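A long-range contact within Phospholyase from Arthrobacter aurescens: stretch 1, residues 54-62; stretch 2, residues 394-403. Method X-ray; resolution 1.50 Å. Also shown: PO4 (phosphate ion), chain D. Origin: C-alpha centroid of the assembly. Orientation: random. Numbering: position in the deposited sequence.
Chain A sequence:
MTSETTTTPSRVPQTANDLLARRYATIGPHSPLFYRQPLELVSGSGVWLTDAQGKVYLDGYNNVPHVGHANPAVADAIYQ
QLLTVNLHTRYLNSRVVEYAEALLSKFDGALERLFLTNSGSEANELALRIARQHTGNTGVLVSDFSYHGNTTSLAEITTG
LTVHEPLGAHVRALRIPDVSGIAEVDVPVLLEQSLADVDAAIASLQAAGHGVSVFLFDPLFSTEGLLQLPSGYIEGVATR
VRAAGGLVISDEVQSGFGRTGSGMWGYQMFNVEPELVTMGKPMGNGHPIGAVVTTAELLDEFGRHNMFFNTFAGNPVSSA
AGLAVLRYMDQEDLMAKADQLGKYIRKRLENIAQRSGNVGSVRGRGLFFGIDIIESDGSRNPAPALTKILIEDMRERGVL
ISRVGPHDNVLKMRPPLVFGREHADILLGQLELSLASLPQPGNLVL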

# COMPACT_ATOMS: atom_id res chain seq x y z
N GLY A 54 -30.88 12.76 3.00
CA GLY A 54 -31.62 11.92 3.89
C GLY A 54 -32.28 10.67 3.29
O GLY A 54 -32.97 9.95 3.99
N LYS A 55 -32.06 10.41 1.99
CA LYS A 55 -32.61 9.18 1.34
C LYS A 55 -31.81 7.96 1.83
O LYS A 55 -30.51 8.04 1.94
CB LYS A 55 -32.54 9.26 -0.17
CG LYS A 55 -33.12 8.11 -0.98
CD LYS A 55 -33.28 8.51 -2.45
CE LYS A 55 -33.57 7.33 -3.43
NZ LYS A 55 -34.85 6.74 -3.10
N VAL A 56 -32.51 6.88 2.10
CA VAL A 56 -31.93 5.61 2.60
C VAL A 56 -31.85 4.57 1.48
O VAL A 56 -32.81 4.38 0.69
CB VAL A 56 -32.72 5.08 3.81
CG1 VAL A 56 -32.17 3.73 4.27
CG2 VAL A 56 -32.69 6.06 4.93
N TYR A 57 -30.71 3.85 1.43
CA TYR A 57 -30.51 2.84 0.42
C TYR A 57 -30.08 1.47 1.06
O TYR A 57 -29.34 1.48 2.07
CB TYR A 57 -29.39 3.22 -0.59
CG TYR A 57 -29.53 4.57 -1.27
CD1 TYR A 57 -29.18 5.72 -0.57
CD2 TYR A 57 -30.00 4.67 -2.52
CE1 TYR A 57 -29.32 6.98 -1.16
CE2 TYR A 57 -30.09 5.92 -3.18
CZ TYR A 57 -29.85 7.04 -2.43
OH TYR A 57 -29.95 8.28 -3.05
N LEU A 58 -30.51 0.42 0.39
CA LEU A 58 -30.04 -0.96 0.66
C LEU A 58 -28.75 -1.15 -0.16
O LEU A 58 -28.73 -0.98 -1.36
CB LEU A 58 -31.10 -1.99 0.25
CG LEU A 58 -30.70 -3.48 0.45
CD1 LEU A 58 -30.38 -3.80 1.87
CD2 LEU A 58 -31.81 -4.40 -0.09
N ASP A 59 -27.63 -1.53 0.55
CA ASP A 59 -26.34 -1.80 -0.10
C ASP A 59 -26.28 -3.18 -0.73
O ASP A 59 -26.13 -4.16 0.02
CB ASP A 59 -25.20 -1.60 0.92
CG ASP A 59 -23.80 -1.57 0.29
OD1 ASP A 59 -23.67 -2.00 -0.88
OD2 ASP A 59 -22.89 -1.11 1.03
N GLY A 60 -26.46 -3.28 -2.06
CA GLY A 60 -26.22 -4.53 -2.81
C GLY A 60 -24.91 -4.66 -3.56
O GLY A 60 -24.80 -5.45 -4.52
N TYR A 61 -23.92 -3.84 -3.11
CA TYR A 61 -22.67 -3.68 -3.87
C TYR A 61 -21.36 -3.79 -3.11
O TYR A 61 -20.37 -4.30 -3.66
CB TYR A 61 -22.72 -2.29 -4.68
CG TYR A 61 -21.41 -1.94 -5.38
CD1 TYR A 61 -21.00 -2.65 -6.44
CD2 TYR A 61 -20.53 -1.09 -4.75
CE1 TYR A 61 -19.72 -2.42 -6.98
CE2 TYR A 61 -19.26 -0.88 -5.26
CZ TYR A 61 -18.96 -1.53 -6.37
OH TYR A 61 -17.65 -1.28 -6.83
N ASN A 62 -21.26 -3.19 -1.92
CA ASN A 62 -19.94 -2.98 -1.28
C ASN A 62 -19.43 -4.20 -0.52
O ASN A 62 -20.07 -4.64 0.44
CB ASN A 62 -19.95 -1.75 -0.38
CG ASN A 62 -20.02 -0.46 -1.23
OD1 ASN A 62 -19.07 -0.10 -1.94
ND2 ASN A 62 -21.25 0.11 -1.31
N MET A 394 -32.80 1.13 -10.16
CA MET A 394 -32.66 0.49 -8.86
C MET A 394 -32.20 1.49 -7.79
O MET A 394 -32.69 1.51 -6.68
CB MET A 394 -31.65 -0.68 -9.01
CG MET A 394 -32.28 -1.90 -9.68
SD MET A 394 -33.52 -2.81 -8.66
CE MET A 394 -32.44 -3.82 -7.60
N ARG A 395 -31.26 2.42 -8.15
CA ARG A 395 -30.92 3.53 -7.24
C ARG A 395 -32.15 4.34 -6.81
O ARG A 395 -32.34 4.65 -5.67
CB ARG A 395 -29.80 4.43 -7.83
CG ARG A 395 -29.45 5.67 -7.04
CD ARG A 395 -28.65 6.77 -7.77
NE ARG A 395 -29.22 7.02 -9.11
CZ ARG A 395 -30.37 7.70 -9.32
NH1 ARG A 395 -31.07 8.24 -8.33
NH2 ARG A 395 -30.78 7.87 -10.55
N GLU A 396 -32.96 4.73 -7.85
CA GLU A 396 -34.19 5.48 -7.53
C GLU A 396 -35.14 4.74 -6.57
O GLU A 396 -35.71 5.34 -5.67
CB GLU A 396 -34.95 5.90 -8.82
CG GLU A 396 -34.27 7.05 -9.54
CD GLU A 396 -34.49 8.45 -8.89
OE1 GLU A 396 -35.52 8.72 -8.17
OE2 GLU A 396 -33.62 9.32 -9.06
N ARG A 397 -35.13 3.41 -6.71
CA ARG A 397 -35.89 2.50 -5.84
C ARG A 397 -35.26 2.22 -4.46
O ARG A 397 -35.82 1.55 -3.62
CB ARG A 397 -36.16 1.16 -6.58
CG ARG A 397 -37.09 1.24 -7.83
CD ARG A 397 -37.09 -0.03 -8.63
NE ARG A 397 -38.08 -0.02 -9.73
CZ ARG A 397 -39.39 -0.22 -9.57
NH1 ARG A 397 -39.91 -0.56 -8.40
NH2 ARG A 397 -40.19 -0.12 -10.64
N GLY A 398 -34.08 2.79 -4.23
CA GLY A 398 -33.42 2.64 -2.95
C GLY A 398 -32.46 1.43 -2.87
O GLY A 398 -32.26 0.95 -1.75
N VAL A 399 -31.90 1.02 -3.98
CA VAL A 399 -30.97 -0.19 -3.97
C VAL A 399 -29.72 0.15 -4.77
O VAL A 399 -29.79 0.53 -5.93
CB VAL A 399 -31.65 -1.49 -4.49
CG1 VAL A 399 -30.72 -2.72 -4.28
CG2 VAL A 399 -33.01 -1.72 -3.79
N LEU A 400 -28.53 -0.09 -4.17
CA LEU A 400 -27.24 0.14 -4.84
C LEU A 400 -26.70 -1.16 -5.46
O LEU A 400 -26.42 -2.10 -4.72
CB LEU A 400 -26.19 0.73 -3.84
CG LEU A 400 -26.63 1.97 -3.09
CD1 LEU A 400 -25.52 2.37 -2.08
CD2 LEU A 400 -27.00 3.09 -4.04
N ILE A 401 -26.57 -1.23 -6.77
CA ILE A 401 -25.96 -2.29 -7.53
C ILE A 401 -25.02 -1.70 -8.63
O ILE A 401 -24.97 -0.48 -8.82
CB ILE A 401 -27.02 -3.25 -8.12
CG1 ILE A 401 -27.94 -2.54 -9.12
CG2 ILE A 401 -27.78 -4.01 -7.02
CD1 ILE A 401 -28.72 -3.49 -9.99
N SER A 402 -24.31 -2.54 -9.29
CA SER A 402 -23.40 -2.12 -10.37
C SER A 402 -23.39 -3.15 -11.53
O SER A 402 -24.27 -4.00 -11.70
CB SER A 402 -21.99 -1.86 -9.84
OG SER A 402 -21.28 -1.00 -10.77
N ARG A 403 -22.35 -3.08 -12.38
CA ARG A 403 -22.16 -4.05 -13.49
C ARG A 403 -20.71 -4.38 -13.77
O ARG A 403 -19.80 -3.62 -13.31
CB ARG A 403 -22.79 -3.53 -14.79
CG ARG A 403 -22.27 -2.18 -15.20
CD ARG A 403 -22.76 -1.74 -16.61
NE ARG A 403 -22.51 -0.32 -16.88
CZ ARG A 403 -22.96 0.31 -17.99
NH1 ARG A 403 -23.62 -0.36 -18.98
NH2 ARG A 403 -22.76 1.63 -18.12
P PO4 D . -14.96 -2.96 -7.02
O1 PO4 D . -14.82 -4.36 -7.08
O2 PO4 D . -15.52 -2.39 -5.72
O3 PO4 D . -16.26 -2.91 -7.82
O4 PO4 D . -13.89 -2.08 -7.60
O HOH W 1 -30.90 8.88 -5.61

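Two stretches, at least 338 residues apart wherever they touch, bury 572 Å² in total; their short strands pair in parallel. Stretch 2 enters as the end of a helix. Arg395 lays its side chain beside the Tyr57 ring (Arg395 CG to Tyr57 CE2, 3.9 Å), while its carbonyl meets the ring edge (Arg395 O to Tyr57 CE2, 3.6 Å). A water links the two tips, donating to Tyr57 OH (2.8 Å) and accepting from Arg395 NH1 (2.8 Å); the same NH1 forms a salt bridge with Glu396 OE2 (2.9 Å). The backbone of Glu396 serves the contact: its O accepts a hydrogen bond from Lys55 NZ (3.1 Å), reached by a lysine side chain extended through chi3. Gly398 ends the helix in a Schellman motif, with Gly398 N bonded to Arg395 O and Val399 N to Met394 O (both 2.9 Å). Its positive phi would jam a CB against the preceding carbonyl, so glycine fits. Gly398 O then opens the sheet, accepting from Leu58 N (2.8 Å, nearly linear). Val399 lies beside Leu58 on one face, their side chains in loose apolar contact (Val399 CG2 to Leu58 CB, 4.5 Å). Leu400, the most extensively covered residue, turns to the other face with Asp59 and packs CD2 on Tyr57 CD2 (3.7 Å), a buried apolar pairing. Leu400 N donates to Leu58 O (3.0 Å), and Leu400 O receives a weak bond from Gly60 N (2.9 Å). A CB on Gly60 would clash with Leu400 O. Asp59 braces the turn that follows, OD1 accepting from Tyr61 N and Asn62 N (both 2.9 Å). Ile401 points away, but Ser402 points toward stretch 1 and its CB touches the Tyr61 ring (Ser402 CB to Tyr61 CD1, 3.6 Å). Tyr61 OH donates a very short bond to phosphate O3 (2.4 Å).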